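Local coordinates for protein putative gamma-glutamylcyclotransferase YkqA (PDB 2QIK) that probably acts as a gamma-glutamylcyclotransferase, an enzyme that releases gamma-glutamyl groups as cyclic 5-oxoproline, at residues G9-L21 and Y61-F75. Sequence-based numbering, arbitrary orientation.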
# COMPACT_ATOMS: atom_id res chain seq x y z
N GLY A 9 7.44 5.88 -11.03
CA GLY A 9 6.80 7.02 -11.64
C GLY A 9 5.77 6.63 -12.68
O GLY A 9 4.81 5.92 -12.40
N THR A 10 5.99 7.13 -13.89
CA THR A 10 5.07 6.92 -14.99
C THR A 10 4.94 5.51 -15.48
O THR A 10 4.02 5.21 -16.26
CB THR A 10 5.41 7.79 -16.22
OG1 THR A 10 6.57 7.30 -16.88
CG2 THR A 10 5.60 9.26 -15.83
N LEU A 11 5.80 4.61 -15.04
CA LEU A 11 5.76 3.18 -15.33
C LEU A 11 4.97 2.37 -14.32
O LEU A 11 4.76 1.19 -14.55
CB LEU A 11 7.15 2.61 -15.43
CG LEU A 11 8.01 3.13 -16.59
CD1 LEU A 11 9.45 2.62 -16.44
CD2 LEU A 11 7.41 2.71 -17.90
N ARG A 12 4.58 2.97 -13.19
CA ARG A 12 3.80 2.24 -12.22
C ARG A 12 2.43 1.85 -12.82
O ARG A 12 1.94 2.46 -13.79
CB ARG A 12 3.57 3.02 -10.90
CG ARG A 12 4.86 3.14 -10.09
CD ARG A 12 4.62 3.88 -8.76
NE ARG A 12 3.75 3.10 -7.90
CZ ARG A 12 3.41 3.46 -6.71
NH1 ARG A 12 3.89 4.54 -6.13
NH2 ARG A 12 2.55 2.76 -6.01
N LYS A 13 1.81 0.87 -12.21
CA LYS A 13 0.52 0.38 -12.71
C LYS A 13 -0.44 1.53 -12.78
O LYS A 13 -0.50 2.36 -11.89
CB LYS A 13 0.02 -0.75 -11.78
CG LYS A 13 -1.08 -1.58 -12.34
CD LYS A 13 -1.56 -2.61 -11.25
CE LYS A 13 -2.40 -3.65 -11.90
NZ LYS A 13 -2.88 -4.65 -10.87
N HIS A 14 -1.25 1.57 -13.82
CA HIS A 14 -2.25 2.58 -14.01
C HIS A 14 -1.71 3.98 -14.19
O HIS A 14 -2.48 4.99 -14.10
CB HIS A 14 -3.31 2.62 -12.88
CG HIS A 14 -3.89 1.29 -12.61
ND1 HIS A 14 -3.96 0.64 -11.42
CD2 HIS A 14 -4.44 0.44 -13.52
CE1 HIS A 14 -4.50 -0.55 -11.59
NE2 HIS A 14 -4.83 -0.68 -12.85
N GLU A 15 -0.46 4.09 -14.61
CA GLU A 15 0.09 5.40 -14.97
C GLU A 15 0.34 5.40 -16.49
O GLU A 15 0.29 4.37 -17.17
CB GLU A 15 1.44 5.59 -14.26
CG GLU A 15 1.32 5.59 -12.74
CD GLU A 15 0.73 6.81 -12.11
OE1 GLU A 15 0.21 7.72 -12.78
OE2 GLU A 15 0.84 6.89 -10.86
N LYS A 16 0.56 6.62 -17.02
CA LYS A 16 0.48 6.82 -18.46
C LYS A 16 1.46 6.02 -19.28
O LYS A 16 1.22 5.73 -20.45
CB LYS A 16 0.58 8.28 -18.79
CG LYS A 16 1.88 8.91 -18.45
CD LYS A 16 1.87 10.37 -18.78
CE LYS A 16 3.21 11.03 -18.40
NZ LYS A 16 3.24 12.48 -18.71
N ASN A 17 2.61 5.66 -18.73
CA ASN A 17 3.59 4.85 -19.49
C ASN A 17 3.64 3.38 -19.15
O ASN A 17 4.53 2.66 -19.60
CB ASN A 17 4.99 5.51 -19.48
CG ASN A 17 4.98 6.88 -20.17
OD1 ASN A 17 4.37 7.03 -21.21
ND2 ASN A 17 5.69 7.81 -19.61
N HIS A 18 2.70 2.91 -18.32
CA HIS A 18 2.79 1.54 -17.83
C HIS A 18 2.72 0.52 -18.97
O HIS A 18 3.31 -0.54 -18.86
CB HIS A 18 1.70 1.30 -16.83
CG HIS A 18 1.73 -0.05 -16.20
ND1 HIS A 18 2.74 -0.45 -15.36
CD2 HIS A 18 0.92 -1.11 -16.34
CE1 HIS A 18 2.50 -1.70 -14.98
NE2 HIS A 18 1.41 -2.13 -15.59
N HIS A 19 2.02 0.88 -20.05
CA HIS A 19 1.92 -0.04 -21.17
C HIS A 19 3.27 -0.43 -21.75
O HIS A 19 3.35 -1.49 -22.38
CB HIS A 19 1.05 0.57 -22.29
CG HIS A 19 1.63 1.77 -22.89
ND1 HIS A 19 1.43 3.04 -22.40
CD2 HIS A 19 2.38 1.91 -24.01
CE1 HIS A 19 2.09 3.90 -23.14
NE2 HIS A 19 2.71 3.26 -24.11
N LEU A 20 4.31 0.38 -21.57
CA LEU A 20 5.64 0.00 -22.00
C LEU A 20 6.19 -1.24 -21.40
O LEU A 20 7.05 -1.89 -22.00
CB LEU A 20 6.61 1.15 -21.86
CG LEU A 20 6.37 2.44 -22.60
CD1 LEU A 20 7.36 3.56 -22.17
CD2 LEU A 20 6.46 2.26 -24.09
N LEU A 21 5.71 -1.58 -20.20
CA LEU A 21 6.11 -2.80 -19.54
C LEU A 21 5.42 -4.00 -20.16
O LEU A 21 5.76 -5.15 -19.82
CB LEU A 21 5.84 -2.78 -18.04
CG LEU A 21 6.51 -1.66 -17.28
CD1 LEU A 21 6.30 -1.81 -15.80
CD2 LEU A 21 8.00 -1.50 -17.59
N TYR A 61 8.91 -5.32 -11.16
CA TYR A 61 8.50 -6.15 -12.29
C TYR A 61 9.66 -6.97 -12.80
O TYR A 61 10.83 -6.65 -12.60
CB TYR A 61 8.00 -5.23 -13.44
CG TYR A 61 6.69 -4.60 -13.14
CD1 TYR A 61 6.63 -3.44 -12.39
CD2 TYR A 61 5.49 -5.13 -13.56
CE1 TYR A 61 5.47 -2.86 -12.03
CE2 TYR A 61 4.30 -4.57 -13.21
CZ TYR A 61 4.30 -3.39 -12.41
OH TYR A 61 3.07 -2.85 -12.03
N GLU A 62 9.31 -8.08 -13.47
CA GLU A 62 10.31 -8.86 -14.17
C GLU A 62 10.26 -8.49 -15.67
O GLU A 62 9.30 -8.77 -16.34
CB GLU A 62 9.97 -10.31 -14.02
CG GLU A 62 10.85 -11.17 -14.79
CD GLU A 62 11.93 -11.74 -14.10
OE1 GLU A 62 12.71 -10.89 -13.52
OE2 GLU A 62 11.97 -13.05 -14.26
N ALA A 63 11.30 -7.79 -16.12
CA ALA A 63 11.39 -7.22 -17.44
C ALA A 63 12.30 -8.01 -18.34
O ALA A 63 13.47 -8.25 -17.99
CB ALA A 63 11.86 -5.81 -17.37
N ASP A 64 11.82 -8.38 -19.53
CA ASP A 64 12.70 -9.03 -20.47
C ASP A 64 13.64 -8.04 -21.18
O ASP A 64 13.52 -6.83 -21.02
CB ASP A 64 11.92 -9.98 -21.38
CG ASP A 64 11.00 -9.29 -22.31
OD1 ASP A 64 10.24 -10.03 -22.99
OD2 ASP A 64 10.99 -8.07 -22.51
N GLU A 65 14.60 -8.54 -22.01
CA GLU A 65 15.54 -7.66 -22.70
C GLU A 65 14.84 -6.69 -23.60
O GLU A 65 15.24 -5.53 -23.70
CB GLU A 65 16.56 -8.45 -23.48
CG GLU A 65 17.53 -9.18 -22.59
CD GLU A 65 18.66 -9.87 -23.36
OE1 GLU A 65 19.02 -10.94 -22.95
OE2 GLU A 65 19.23 -9.34 -24.27
N LEU A 66 13.81 -7.13 -24.33
CA LEU A 66 13.04 -6.26 -25.21
C LEU A 66 12.49 -5.08 -24.42
O LEU A 66 12.57 -3.96 -24.85
CB LEU A 66 11.95 -7.10 -25.93
CG LEU A 66 10.99 -6.29 -26.81
CD1 LEU A 66 10.40 -7.13 -27.95
CD2 LEU A 66 9.85 -5.71 -26.04
N CYS A 67 11.88 -5.37 -23.26
CA CYS A 67 11.30 -4.30 -22.43
C CYS A 67 12.35 -3.31 -22.02
O CYS A 67 12.16 -2.10 -22.18
CB CYS A 67 10.64 -4.95 -21.22
SG CYS A 67 10.02 -3.71 -20.03
N ILE A 68 13.48 -3.80 -21.55
CA ILE A 68 14.55 -2.86 -21.14
C ILE A 68 15.06 -2.03 -22.32
O ILE A 68 15.28 -0.83 -22.17
CB ILE A 68 15.69 -3.58 -20.39
CG1 ILE A 68 15.19 -4.26 -19.14
CG2 ILE A 68 16.84 -2.64 -20.07
CD1 ILE A 68 14.47 -3.28 -18.12
N HIS A 69 15.21 -2.64 -23.51
CA HIS A 69 15.53 -1.81 -24.67
C HIS A 69 14.51 -0.72 -24.95
O HIS A 69 14.85 0.41 -25.27
CB HIS A 69 15.70 -2.63 -25.96
CG HIS A 69 16.94 -3.46 -26.02
ND1 HIS A 69 17.02 -4.81 -26.29
CD2 HIS A 69 18.22 -3.08 -25.76
CE1 HIS A 69 18.29 -5.22 -26.23
NE2 HIS A 69 19.03 -4.16 -25.91
N LYS A 70 13.21 -1.10 -24.88
CA LYS A 70 12.13 -0.17 -25.13
C LYS A 70 12.24 1.01 -24.16
O LYS A 70 12.00 2.16 -24.50
CB LYS A 70 10.74 -0.86 -25.09
CG LYS A 70 10.53 -1.75 -26.20
CD LYS A 70 9.47 -2.75 -26.03
CE LYS A 70 8.25 -2.21 -26.26
NZ LYS A 70 7.09 -3.10 -25.90
N LEU A 71 12.45 0.69 -22.89
CA LEU A 71 12.59 1.74 -21.88
C LEU A 71 13.82 2.61 -22.11
O LEU A 71 13.76 3.84 -22.00
CB LEU A 71 12.64 1.12 -20.46
CG LEU A 71 11.38 0.34 -20.07
CD1 LEU A 71 11.56 -0.15 -18.63
CD2 LEU A 71 10.11 1.11 -20.22
N ASP A 72 14.98 2.01 -22.41
CA ASP A 72 16.11 2.76 -22.75
C ASP A 72 15.86 3.78 -23.86
O ASP A 72 16.30 4.92 -23.80
CB ASP A 72 17.24 1.84 -23.21
CG ASP A 72 17.82 0.96 -22.17
OD1 ASP A 72 17.71 1.24 -20.95
OD2 ASP A 72 18.54 -0.01 -22.53
N GLN A 73 15.14 3.34 -24.87
CA GLN A 73 14.85 4.21 -26.00
C GLN A 73 13.82 5.27 -25.68
O GLN A 73 13.95 6.40 -26.21
CB GLN A 73 14.35 3.44 -27.21
CG GLN A 73 15.35 2.54 -27.81
CD GLN A 73 14.76 1.65 -28.89
OE1 GLN A 73 15.24 0.52 -29.03
NE2 GLN A 73 13.79 2.14 -29.66
N PHE A 74 12.80 4.96 -24.88
CA PHE A 74 11.75 5.92 -24.55
C PHE A 74 12.27 7.05 -23.68
O PHE A 74 11.95 8.22 -23.87
CB PHE A 74 10.57 5.18 -23.97
CG PHE A 74 9.35 6.03 -23.86
CD1 PHE A 74 8.47 6.11 -24.92
CD2 PHE A 74 9.09 6.71 -22.71
CE1 PHE A 74 7.36 6.85 -24.86
CE2 PHE A 74 7.93 7.52 -22.63
CZ PHE A 74 7.10 7.58 -23.69
N PHE A 75 13.03 6.65 -22.64
CA PHE A 75 13.51 7.57 -21.61
C PHE A 75 14.83 8.25 -21.94
O PHE A 75 15.85 8.01 -21.34
CB PHE A 75 13.56 6.86 -20.24
CG PHE A 75 12.21 6.57 -19.68
CD1 PHE A 75 11.53 5.36 -19.90
CD2 PHE A 75 11.57 7.53 -18.97
CE1 PHE A 75 10.27 5.13 -19.45
CE2 PHE A 75 10.32 7.27 -18.48
CZ PHE A 75 9.68 6.08 -18.74
O HOH W 1 4.83 -1.73 -25.05
O HOH W 2 7.95 -4.19 -23.41
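In the gamma-glutamylcyclotransferase fold, the loop after strand 3-7, which by similarity supplies Thr-10 and Leu-11 to the substrate site, packs with its closing 3-10 turn against strand 55-63 and helix 65-74. No direct hydrogen bond joins 9-21 to 61-75; apolar and aromatic side chains carry the contact. Leu-20, Leu-21 and Leu-11 meet Leu-71 from the loop side, Leu-11 CD2 tip to tip with Leu-71 CD2 at 3.9 Å. Leu-21 forks: CD1 sits over the centre of one face of the Tyr-61 ring, a CH-pi contact 3.8 Å from the centroid, while CD2 touches Cys-67 SG and Leu-71 CD1. With CG anti to its carbonyl carbon (chi1 -60°), Leu-20 sends CD1 over a face of the Phe-74 ring, 3.7 Å from the centroid. Phe-75 wedges its CE1-CZ side against Leu-11 and receives Thr-10 OG1 at its edge, 3.8 Å from CZ. Asn-17 ND2 donates to Thr-10 OG1 (2.9 Å) nearly in its own amide plane, and the amide lies across the far end of Phe-74, the two planes 67° apart. An alanine in place of Asn-17 would probably leave Thr-10 OG1 without this donor, free the hydroxyl to turn beside Phe-75 and open a gap at Phe-74 CZ. At the other end, Tyr-61 OH, hydrogen-bonded to Glu-59, approaches His-18 CE1. That imidazole is fixed through ND1, which donates to Leu-11 O almost straight (174°) but from above the carbonyl plane. On the outer side two waters bridge the segments: Lys-70 NZ donates to both, one of them donating to His-19 O and the other to Leu-20 O at 2.8 Å.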